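PDB 3X17: endoglucanase from Uncultured bacterium, which hydrolyses internal beta-1,4-glucosidic bonds of cellulose, as a glycoside hydrolase family 9 enzyme with an N-terminal Ig-like domain. Local coordinates for residues 79-84 with 525-530; 195-198 with 204-207; 215-218 with 223-226; 422-427 with 466-471. One frame throughout, in Å; residues are numbered along the deposited sequence.

Contact 1. Residues 79-84 with 525-530; sequences SGDTLY and GPRGYA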
loop_
_atom_site.group_PDB
_atom_site.type_symbol
_atom_site.label_atom_id
_atom_site.label_comp_id
_atom_site.label_asym_id
_atom_site.label_seq_id
_atom_site.Cartn_x
_atom_site.Cartn_y
_atom_site.Cartn_z
ATOM N N SER A 79 -14.798 -8.915 -14.599
ATOM C CA SER A 79 -14.657 -8.043 -15.769
ATOM C C SER A 79 -15.752 -8.291 -16.801
ATOM O O SER A 79 -16.068 -7.412 -17.585
ATOM C CB SER A 79 -13.289 -8.192 -16.438
ATOM O OG SER A 79 -13.121 -9.485 -17.009
ATOM N N GLY A 80 -16.239 -9.523 -16.895
ATOM C CA GLY A 80 -17.070 -9.916 -18.035
ATOM C C GLY A 80 -16.290 -10.413 -19.250
ATOM O O GLY A 80 -16.889 -10.861 -20.218
ATOM N N ASP A 81 -14.959 -10.317 -19.229
ATOM C CA ASP A 81 -14.178 -10.648 -20.426
ATOM C C ASP A 81 -14.134 -12.144 -20.738
ATOM O O ASP A 81 -14.320 -12.994 -19.859
ATOM C CB ASP A 81 -12.746 -10.105 -20.364
ATOM C CG ASP A 81 -12.692 -8.589 -20.274
ATOM O OD1 ASP A 81 -13.756 -7.941 -20.414
ATOM O OD2 ASP A 81 -11.570 -8.060 -20.069
ATOM N N THR A 82 -13.839 -12.448 -21.994
ATOM C CA THR A 82 -13.421 -13.771 -22.380
ATOM C C THR A 82 -11.906 -13.829 -22.385
ATOM O O THR A 82 -11.254 -13.074 -23.126
ATOM C CB THR A 82 -13.967 -14.115 -23.787
ATOM O OG1 THR A 82 -15.393 -14.163 -23.721
ATOM C CG2 THR A 82 -13.452 -15.485 -24.244
ATOM N N LEU A 83 -11.353 -14.696 -21.532
ATOM C CA LEU A 83 -9.902 -14.845 -21.403
ATOM C C LEU A 83 -9.390 -16.195 -21.909
ATOM O O LEU A 83 -9.979 -17.246 -21.640
ATOM C CB LEU A 83 -9.447 -14.626 -19.946
ATOM C CG LEU A 83 -10.102 -13.419 -19.248
ATOM C CD1 LEU A 83 -9.606 -13.276 -17.803
ATOM C CD2 LEU A 83 -9.786 -12.144 -20.056
ATOM N N TYR A 84 -8.227 -16.154 -22.544
ATOM C CA TYR A 84 -7.349 -17.306 -22.625
ATOM C C TYR A 84 -6.079 -16.980 -21.863
ATOM O O TYR A 84 -5.758 -15.816 -21.680
ATOM C CB TYR A 84 -7.023 -17.620 -24.086
ATOM C CG TYR A 84 -8.257 -17.905 -24.927
ATOM C CD1 TYR A 84 -9.092 -16.874 -25.351
ATOM C CD2 TYR A 84 -8.587 -19.207 -25.299
ATOM C CE1 TYR A 84 -10.221 -17.136 -26.135
ATOM C CE2 TYR A 84 -9.703 -19.471 -26.109
ATOM C CZ TYR A 84 -10.525 -18.435 -26.496
ATOM O OH TYR A 84 -11.671 -18.695 -27.229
ATOM N N GLY A 525 -16.738 -1.651 -12.370
ATOM C CA GLY A 525 -15.765 -2.573 -11.747
ATOM C C GLY A 525 -14.306 -2.354 -12.145
ATOM O O GLY A 525 -13.771 -1.270 -11.955
ATOM N N PRO A 526 -13.627 -3.403 -12.661
ATOM C CA PRO A 526 -12.183 -3.285 -12.895
ATOM C C PRO A 526 -11.898 -2.329 -14.035
ATOM O O PRO A 526 -10.737 -2.009 -14.319
ATOM C CB PRO A 526 -11.777 -4.709 -13.293
ATOM C CG PRO A 526 -13.030 -5.282 -13.948
ATOM C CD PRO A 526 -14.186 -4.660 -13.203
ATOM N N ARG A 527 -12.956 -1.888 -14.705
ATOM C CA ARG A 527 -12.824 -0.876 -15.724
ATOM C C ARG A 527 -13.139 0.538 -15.262
ATOM O O ARG A 527 -13.037 1.474 -16.059
ATOM C CB ARG A 527 -13.683 -1.216 -16.935
ATOM C CG ARG A 527 -13.013 -2.187 -17.880
ATOM C CD ARG A 527 -13.908 -2.404 -19.089
ATOM N NE ARG A 527 -13.259 -3.248 -20.070
ATOM C CZ ARG A 527 -13.312 -4.572 -20.038
ATOM N NH1 ARG A 527 -14.035 -5.181 -19.110
ATOM N NH2 ARG A 527 -12.671 -5.277 -20.952
ATOM N N GLY A 528 -13.512 0.698 -13.992
ATOM C CA GLY A 528 -13.923 2.015 -13.479
ATOM C C GLY A 528 -12.796 2.978 -13.123
ATOM O O GLY A 528 -12.628 3.345 -11.980
ATOM N N TYR A 529 -11.987 3.359 -14.104
ATOM C CA TYR A 529 -10.769 4.140 -13.820
ATOM C C TYR A 529 -10.505 5.087 -14.972
ATOM O O TYR A 529 -10.712 4.717 -16.117
ATOM C CB TYR A 529 -9.549 3.217 -13.664
ATOM C CG TYR A 529 -8.215 3.926 -13.843
ATOM C CD1 TYR A 529 -7.555 4.486 -12.754
ATOM C CD2 TYR A 529 -7.608 4.010 -15.100
ATOM C CE1 TYR A 529 -6.303 5.111 -12.907
ATOM C CE2 TYR A 529 -6.364 4.655 -15.266
ATOM C CZ TYR A 529 -5.746 5.248 -14.167
ATOM O OH TYR A 529 -4.516 5.877 -14.307
ATOM N N ALA A 530 -9.914 6.239 -14.688
ATOM C CA ALA A 530 -9.553 7.183 -15.761
ATOM C C ALA A 530 -8.248 7.887 -15.488
ATOM O O ALA A 530 -8.088 8.546 -14.455
ATOM C CB ALA A 530 -10.666 8.213 -15.986
#
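D81 and R527 face each other across the boundary between two domains, and in their salt bridge one carboxylate oxygen, OD1, receives two of the N-H groups of R527. The guanidinium of R527 presents its NH1 and NH2 end-on, and both donate to the same atom: R527 NH1 lies 3.1 Å from D81 OD1 and R527 NH2 lies 2.9 Å from D81 OD1. Both protons arrive on the syn side of OD1, and OD1 stays close to the guanidinium plane. The two flat groups are nevertheless turned 63° against each other, so this is not the coplanar pairing in which each nitrogen takes its own oxygen. A weak third bond runs from R527 NH2 to D81 OD2 at 3.1 Å. OD2 has a stronger partner elsewhere, the hydroxyl of Y422, so both carboxylate oxygens are occupied. The chain of R527, extended from CG to NE, carries the guanidinium to D81.

S79 works as the second shell. S79 OG, held between the backbone N and the carbonyl carbon (chi1 66°), accepts from D81 N at 3.0 Å with a nearly straight 165° bond, and OG is also hydrogen-bonded to D75. The carbonyl O of S79 sits at the guanidinium edge. Beside these polar groups the ring of P526 packs on S79, with P526 CG 3.7 Å from S79 CA.

The bond from D81 N to S79 OG closes an ST turn, which leads into strand 82-87 of the Ig-like domain, and the salt bridge next to it joins that domain to a loop of the family 9 catalytic domain.

Contact 2. Residues 195-198 with 204-207; sequences LKAY and AFAD. With CA (calcium ion), chain D.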
loop_
_atom_site.group_PDB
_atom_site.type_symbol
_atom_site.label_atom_id
_atom_site.label_comp_id
_atom_site.label_asym_id
_atom_site.label_seq_id
_atom_site.Cartn_x
_atom_site.Cartn_y
_atom_site.Cartn_z
ATOM N N LEU A 195 7.598 -1.218 8.141
ATOM C CA LEU A 195 8.420 -1.842 9.165
ATOM C C LEU A 195 8.341 -3.358 9.020
ATOM O O LEU A 195 9.345 -4.063 9.148
ATOM C CB LEU A 195 7.949 -1.445 10.573
ATOM C CG LEU A 195 8.512 -0.139 11.145
ATOM C CD1 LEU A 195 7.766 0.181 12.435
ATOM C CD2 LEU A 195 10.020 -0.230 11.424
ATOM N N LYS A 196 7.138 -3.851 8.746
ATOM C CA LYS A 196 6.896 -5.291 8.648
ATOM C C LYS A 196 7.553 -5.852 7.403
ATOM O O LYS A 196 8.019 -6.985 7.406
ATOM C CB LYS A 196 5.383 -5.540 8.594
ATOM C CG LYS A 196 4.963 -6.916 9.003
ATOM C CD LYS A 196 5.455 -7.261 10.410
ATOM C CE LYS A 196 5.569 -8.782 10.531
ATOM N NZ LYS A 196 6.326 -9.144 11.773
ATOM N N ALA A 197 7.478 -5.103 6.298
ATOM C CA ALA A 197 8.229 -5.447 5.102
ATOM C C ALA A 197 9.705 -5.662 5.450
ATOM O O ALA A 197 10.334 -6.603 4.958
ATOM C CB ALA A 197 8.099 -4.357 4.047
ATOM N N TYR A 198 10.282 -4.715 6.177
ATOM C CA TYR A 198 11.681 -4.814 6.492
ATOM C C TYR A 198 11.946 -5.991 7.414
ATOM O O TYR A 198 12.859 -6.763 7.183
ATOM C CB TYR A 198 12.246 -3.540 7.114
ATOM C CG TYR A 198 13.660 -3.776 7.636
ATOM C CD1 TYR A 198 14.759 -3.754 6.761
ATOM C CD2 TYR A 198 13.874 -4.196 8.945
ATOM C CE1 TYR A 198 16.045 -4.018 7.218
ATOM C CE2 TYR A 198 15.153 -4.528 9.395
ATOM C CZ TYR A 198 16.221 -4.441 8.528
ATOM O OH TYR A 198 17.461 -4.743 8.985
ATOM N N ALA A 204 16.154 -7.730 1.430
ATOM C CA ALA A 204 15.801 -6.821 0.329
ATOM C C ALA A 204 16.148 -5.345 0.597
ATOM O O ALA A 204 16.110 -4.522 -0.302
ATOM C CB ALA A 204 14.350 -6.983 -0.067
ATOM N N PHE A 205 16.624 -5.034 1.793
ATOM C CA PHE A 205 16.732 -3.633 2.208
ATOM C C PHE A 205 18.119 -3.297 2.775
ATOM O O PHE A 205 18.418 -3.632 3.925
ATOM C CB PHE A 205 15.690 -3.341 3.293
ATOM C CG PHE A 205 14.274 -3.389 2.815
ATOM C CD1 PHE A 205 13.743 -2.351 2.073
ATOM C CD2 PHE A 205 13.435 -4.417 3.218
ATOM C CE1 PHE A 205 12.399 -2.368 1.680
ATOM C CE2 PHE A 205 12.106 -4.446 2.825
ATOM C CZ PHE A 205 11.580 -3.395 2.106
ATOM N N ALA A 206 18.891 -2.492 2.058
ATOM C CA ALA A 206 20.214 -2.121 2.537
ATOM C C ALA A 206 20.356 -0.638 2.897
ATOM O O ALA A 206 19.642 0.214 2.374
ATOM C CB ALA A 206 21.298 -2.554 1.508
ATOM N N ASP A 207 21.351 -0.329 3.724
ATOM C CA ASP A 207 21.888 1.030 3.786
ATOM C C ASP A 207 22.260 1.473 2.375
ATOM O O ASP A 207 22.823 0.689 1.598
ATOM C CB ASP A 207 23.106 1.088 4.724
ATOM C CG ASP A 207 23.561 2.509 5.004
ATOM O OD1 ASP A 207 22.816 3.464 4.714
ATOM O OD2 ASP A 207 24.694 2.682 5.496
HETATM CA CA CA D . 20.808 4.603 5.674
#
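The ring of Y198 meets F205 at its edge: F205 CB lies near the ring plane, 3.6 Å from Y198 CD1. The ring of F205 in turn carries the carbonyl O of A197 at its own edge, with A197 O 3.5 Å from F205 CE2, while Y198 CA comes to it obliquely. Two aromatic side chains therefore touch without stacking; they run antiparallel alongside one another, the tyrosine ring passing the root of the phenylalanine and the phenylalanine ring reaching the backbone at the root of the tyrosine. Setting CG of Y198 anti to the backbone N (chi1 171°) lays the CD1 edge of its ring against F205 CB. The methyl of A197 adds an apolar touch at the far end of the F205 ring, with A197 CB 4.1 Å from F205 CZ.

The contact is a case of a chain folding back on the helix it has just left. Two residues beyond F205, D207 OD1 binds the calcium ion at 2.5 Å, so the packing of F205 and the metal site hold the same short piece of chain at two points.

Helices of the (alpha/alpha)6 barrel surround the pair. I222 of helix 221-235 touches both Y198 and F205, I288 of helix 272-288 reaches Y198, and from helix 543-558 F551 lies against A197 and A554 against F205, placing the returning loop among helices 184-200, 221-235 and 543-558.

Contact 3. Residues 215-218 with 223-226; sequences SGNG and LDEV. With CA (calcium ion), chain D.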
loop_
_atom_site.group_PDB
_atom_site.type_symbol
_atom_site.label_atom_id
_atom_site.label_comp_id
_atom_site.label_asym_id
_atom_site.label_seq_id
_atom_site.Cartn_x
_atom_site.Cartn_y
_atom_site.Cartn_z
ATOM N N SER A 215 21.302 7.931 3.347
ATOM C CA SER A 215 22.041 6.833 2.749
ATOM C C SER A 215 23.485 6.851 3.257
ATOM O O SER A 215 24.169 7.855 3.123
ATOM C CB SER A 215 22.053 6.974 1.227
ATOM O OG SER A 215 20.782 6.676 0.661
ATOM N N GLY A 216 23.933 5.763 3.875
ATOM C CA GLY A 216 25.328 5.670 4.293
ATOM C C GLY A 216 25.532 5.980 5.764
ATOM O O GLY A 216 26.658 6.130 6.204
ATOM N N ASN A 217 24.448 6.012 6.539
ATOM C CA ASN A 217 24.544 6.182 7.979
ATOM C C ASN A 217 24.578 4.840 8.706
ATOM O O ASN A 217 24.507 4.798 9.928
ATOM C CB ASN A 217 23.337 6.981 8.490
ATOM C CG ASN A 217 22.022 6.218 8.309
ATOM O OD1 ASN A 217 22.010 5.114 7.749
ATOM N ND2 ASN A 217 20.921 6.807 8.754
ATOM N N GLY A 218 24.664 3.740 7.967
ATOM C CA GLY A 218 24.747 2.421 8.593
ATOM C C GLY A 218 23.404 1.777 8.926
ATOM O O GLY A 218 23.363 0.702 9.530
ATOM N N LEU A 223 14.366 2.027 6.797
ATOM C CA LEU A 223 14.201 2.415 8.210
ATOM C C LEU A 223 14.439 3.904 8.455
ATOM O O LEU A 223 13.715 4.525 9.213
ATOM C CB LEU A 223 15.097 1.578 9.138
ATOM C CG LEU A 223 14.821 0.066 9.108
ATOM C CD1 LEU A 223 15.643 -0.652 10.158
ATOM C CD2 LEU A 223 13.335 -0.215 9.266
ATOM N N ASP A 224 15.372 4.504 7.733
ATOM C CA ASP A 224 15.462 5.958 7.723
ATOM C C ASP A 224 14.159 6.583 7.244
ATOM O O ASP A 224 13.707 7.571 7.812
ATOM C CB ASP A 224 16.624 6.442 6.871
ATOM C CG ASP A 224 17.966 6.044 7.455
ATOM O OD1 ASP A 224 18.180 6.223 8.683
ATOM O OD2 ASP A 224 18.745 5.432 6.706
ATOM N N GLU A 225 13.546 6.018 6.204
ATOM C CA GLU A 225 12.308 6.624 5.718
ATOM C C GLU A 225 11.225 6.512 6.790
ATOM O O GLU A 225 10.547 7.493 7.098
ATOM C CB GLU A 225 11.814 5.992 4.423
ATOM C CG GLU A 225 10.681 6.826 3.771
ATOM C CD GLU A 225 11.188 8.200 3.311
ATOM O OE1 GLU A 225 12.306 8.249 2.739
ATOM O OE2 GLU A 225 10.515 9.218 3.590
ATOM N N VAL A 226 11.006 5.292 7.274
ATOM C CA VAL A 226 10.080 5.054 8.368
ATOM C C VAL A 226 10.312 6.041 9.503
ATOM O O VAL A 226 9.364 6.531 10.104
ATOM C CB VAL A 226 10.205 3.620 8.922
ATOM C CG1 VAL A 226 9.583 3.529 10.313
ATOM C CG2 VAL A 226 9.551 2.614 7.948
HETATM CA CA CA D . 20.808 4.603 5.674
#
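N217 turns its amide inward by setting CG between the backbone N and the carbonyl carbon (chi1 66°), while D224 places CG anti to its own carbonyl carbon; the two side chains then reach toward each other from the loop and from the helix, beside one calcium ion. Each divides its two terminal atoms between metal and partner. N217 OD1 binds the calcium at 2.5 Å, and D224 OD2 binds it at the same distance of 2.5 Å. The remaining atoms pair with each other: N217 ND2 donates to D224 OD1 at 2.8 Å, with an angle of 156° at the hydrogen. The acceptor lies almost in the amide plane, yet the donor comes from above the carboxylate plane, the amide and carboxylate planes being 56° apart.

The bond between two ligands of the same ion would limit the rotation of both side chains. Here the site is built from the loop preceding helix 221-235 and the first turn of that helix, in the family 9 catalytic domain. D207, E214, V219 and D221 complete the six protein ligands, E214 and V219 through their carbonyl oxygens. The calcium would be expected to draw electron density from the amide of N217 and so make its N-H a somewhat better donor, and it probably offsets the negative charge gathered from the aspartates.

Glycines flank the asparagine: G216 and G218 both adopt positive phi values at which a CB would press on the preceding carbonyl O. Their backbone N atoms donate to the carboxylate of D207, G216 to OD1 and G218 to OD2.

Contact 4. Residues 422-427 with 466-471; sequences YGVPIL and LDYVLG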
loop_
_atom_site.group_PDB
_atom_site.type_symbol
_atom_site.label_atom_id
_atom_site.label_comp_id
_atom_site.label_asym_id
_atom_site.label_seq_id
_atom_site.Cartn_x
_atom_site.Cartn_y
_atom_site.Cartn_z
ATOM N N TYR A 422 -8.671 -12.070 -13.903
ATOM C CA TYR A 422 -7.417 -11.319 -13.894
ATOM C C TYR A 422 -6.553 -11.494 -12.642
ATOM O O TYR A 422 -5.520 -10.819 -12.511
ATOM C CB TYR A 422 -7.672 -9.839 -14.131
ATOM C CG TYR A 422 -8.083 -9.518 -15.534
ATOM C CD1 TYR A 422 -7.118 -9.379 -16.550
ATOM C CD2 TYR A 422 -9.418 -9.367 -15.863
ATOM C CE1 TYR A 422 -7.477 -9.057 -17.831
ATOM C CE2 TYR A 422 -9.799 -9.069 -17.165
ATOM C CZ TYR A 422 -8.826 -8.928 -18.150
ATOM O OH TYR A 422 -9.188 -8.515 -19.420
ATOM N N GLY A 423 -7.004 -12.302 -11.683
ATOM C CA GLY A 423 -6.247 -12.454 -10.444
ATOM C C GLY A 423 -6.703 -11.578 -9.284
ATOM O O GLY A 423 -6.560 -11.965 -8.139
ATOM N N VAL A 424 -7.274 -10.412 -9.578
ATOM C CA VAL A 424 -7.588 -9.427 -8.529
ATOM C C VAL A 424 -8.711 -9.953 -7.657
ATOM O O VAL A 424 -9.735 -10.377 -8.169
ATOM C CB VAL A 424 -7.956 -8.028 -9.112
ATOM C CG1 VAL A 424 -9.123 -8.119 -10.085
ATOM C CG2 VAL A 424 -8.303 -7.051 -7.976
ATOM N N PRO A 425 -8.465 -10.063 -6.343
ATOM C CA PRO A 425 -9.416 -10.721 -5.438
ATOM C C PRO A 425 -10.564 -9.815 -5.034
ATOM O O PRO A 425 -10.927 -9.747 -3.853
ATOM C CB PRO A 425 -8.553 -11.104 -4.223
ATOM C CG PRO A 425 -7.341 -10.222 -4.314
ATOM C CD PRO A 425 -7.288 -9.542 -5.631
ATOM N N ILE A 426 -11.211 -9.230 -6.035
ATOM C CA ILE A 426 -12.272 -8.274 -5.798
ATOM C C ILE A 426 -13.360 -8.491 -6.840
ATOM O O ILE A 426 -13.081 -8.528 -8.035
ATOM C CB ILE A 426 -11.744 -6.818 -5.884
ATOM C CG1 ILE A 426 -10.576 -6.630 -4.900
ATOM C CG2 ILE A 426 -12.861 -5.842 -5.578
ATOM C CD1 ILE A 426 -9.770 -5.332 -5.091
ATOM N N LEU A 427 -14.593 -8.687 -6.391
ATOM C CA LEU A 427 -15.687 -8.936 -7.341
ATOM C C LEU A 427 -16.361 -7.632 -7.766
ATOM O O LEU A 427 -16.374 -6.638 -7.011
ATOM C CB LEU A 427 -16.719 -9.892 -6.746
ATOM C CG LEU A 427 -16.233 -11.260 -6.241
ATOM C CD1 LEU A 427 -17.383 -12.019 -5.622
ATOM C CD2 LEU A 427 -15.617 -12.061 -7.398
ATOM N N LEU A 466 0.763 -8.099 -7.739
ATOM C CA LEU A 466 1.760 -7.335 -8.474
ATOM C C LEU A 466 1.528 -7.352 -9.987
ATOM O O LEU A 466 1.550 -6.299 -10.612
ATOM C CB LEU A 466 3.172 -7.785 -8.125
ATOM C CG LEU A 466 3.637 -7.585 -6.682
ATOM C CD1 LEU A 466 4.901 -8.387 -6.430
ATOM C CD2 LEU A 466 3.968 -6.105 -6.453
ATOM N N ASP A 467 1.318 -8.523 -10.587
ATOM C CA ASP A 467 1.046 -8.571 -12.034
ATOM C C ASP A 467 -0.130 -7.675 -12.388
ATOM O O ASP A 467 -0.138 -7.044 -13.443
ATOM C CB ASP A 467 0.762 -9.999 -12.558
ATOM C CG ASP A 467 1.962 -10.962 -12.385
ATOM O OD1 ASP A 467 3.153 -10.524 -12.399
ATOM O OD2 ASP A 467 1.706 -12.186 -12.311
ATOM N N TYR A 468 -1.155 -7.712 -11.546
ATOM C CA TYR A 468 -2.394 -7.005 -11.821
ATOM C C TYR A 468 -2.217 -5.479 -11.804
ATOM O O TYR A 468 -2.634 -4.796 -12.748
ATOM C CB TYR A 468 -3.493 -7.422 -10.842
ATOM C CG TYR A 468 -4.699 -6.506 -10.885
ATOM C CD1 TYR A 468 -5.708 -6.694 -11.831
ATOM C CD2 TYR A 468 -4.892 -5.528 -9.910
ATOM C CE1 TYR A 468 -6.821 -5.851 -11.862
ATOM C CE2 TYR A 468 -6.024 -4.729 -9.907
ATOM C CZ TYR A 468 -6.972 -4.874 -10.899
ATOM O OH TYR A 468 -8.065 -4.026 -10.932
ATOM N N VAL A 469 -1.506 -4.958 -10.799
ATOM C CA VAL A 469 -1.308 -3.511 -10.730
ATOM C C VAL A 469 -0.267 -3.056 -11.734
ATOM O O VAL A 469 -0.099 -1.846 -11.944
ATOM C CB VAL A 469 -0.927 -2.967 -9.316
ATOM C CG1 VAL A 469 -2.024 -3.236 -8.272
ATOM C CG2 VAL A 469 0.431 -3.484 -8.875
ATOM N N LEU A 470 0.426 -4.013 -12.358
ATOM C CA LEU A 470 1.472 -3.665 -13.294
ATOM C C LEU A 470 1.131 -4.045 -14.721
ATOM O O LEU A 470 2.015 -4.111 -15.572
ATOM C CB LEU A 470 2.835 -4.247 -12.874
ATOM C CG LEU A 470 3.447 -3.577 -11.642
ATOM C CD1 LEU A 470 4.675 -4.360 -11.161
ATOM C CD2 LEU A 470 3.862 -2.137 -11.945
ATOM N N GLY A 471 -0.150 -4.297 -14.977
ATOM C CA GLY A 471 -0.641 -4.361 -16.359
ATOM C C GLY A 471 -1.483 -5.581 -16.708
ATOM O O GLY A 471 -2.061 -5.652 -17.811
#
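V424 sits squarely over the ring of Y468. V424 CB lies 3.6 Å from the centroid of the Y468 ring and only 8° off the ring normal, a CH-pi contact centred on the face. The two methyls straddle the ring's outer end: CG1 of V424 is 3.7 Å from CE1 of Y468, and CG2 of V424 is 3.8 Å from CE2 of Y468. Y422 adds a lighter touch, with Y422 CB 4.4 Å from Y468 CD1, before its side chain leads off elsewhere.

The tyrosine reaches the valine because its CG is anti to the backbone N (chi1 167°), which swings the ring from the last turn of helix 456-469 toward the loop. On the loop side, V424 opens an inverse gamma turn centred on P425, closed by a weak bond from I426 N to V424 O. Next come outside partners: the carbonyl O of G423 accepts from Q465, and that of V424 also from S420, while A439 of helix 435-452 packs on V424.

Across the two segments the contact is apolar, so it probably rests on dispersion and on the fit of a branched carbon to an aromatic face, with hydrogen bonds to outside residues holding the loop's backbone in place.

How the contacts relate
From the N terminus, 79-84 in the Ig-like domain opens the longest loop, which contact 1 closes only at 525-530; the other three contacts nest inside it. Contacts 2 and 3 come first, in series: 195-198 with 204-207 closes before 215-218 with 223-226 opens, and together they shape the link from helix 184-200 to helix 221-235 round a shared calcium ion. Contact 4 follows, joining 422-427 to the end of helix 456-469. It touches contact 1, their centres about 10 Å apart, at the junction of the two domains, whereas contacts 2 and 3 lie on the opposite side of the chain's centre from contact 1.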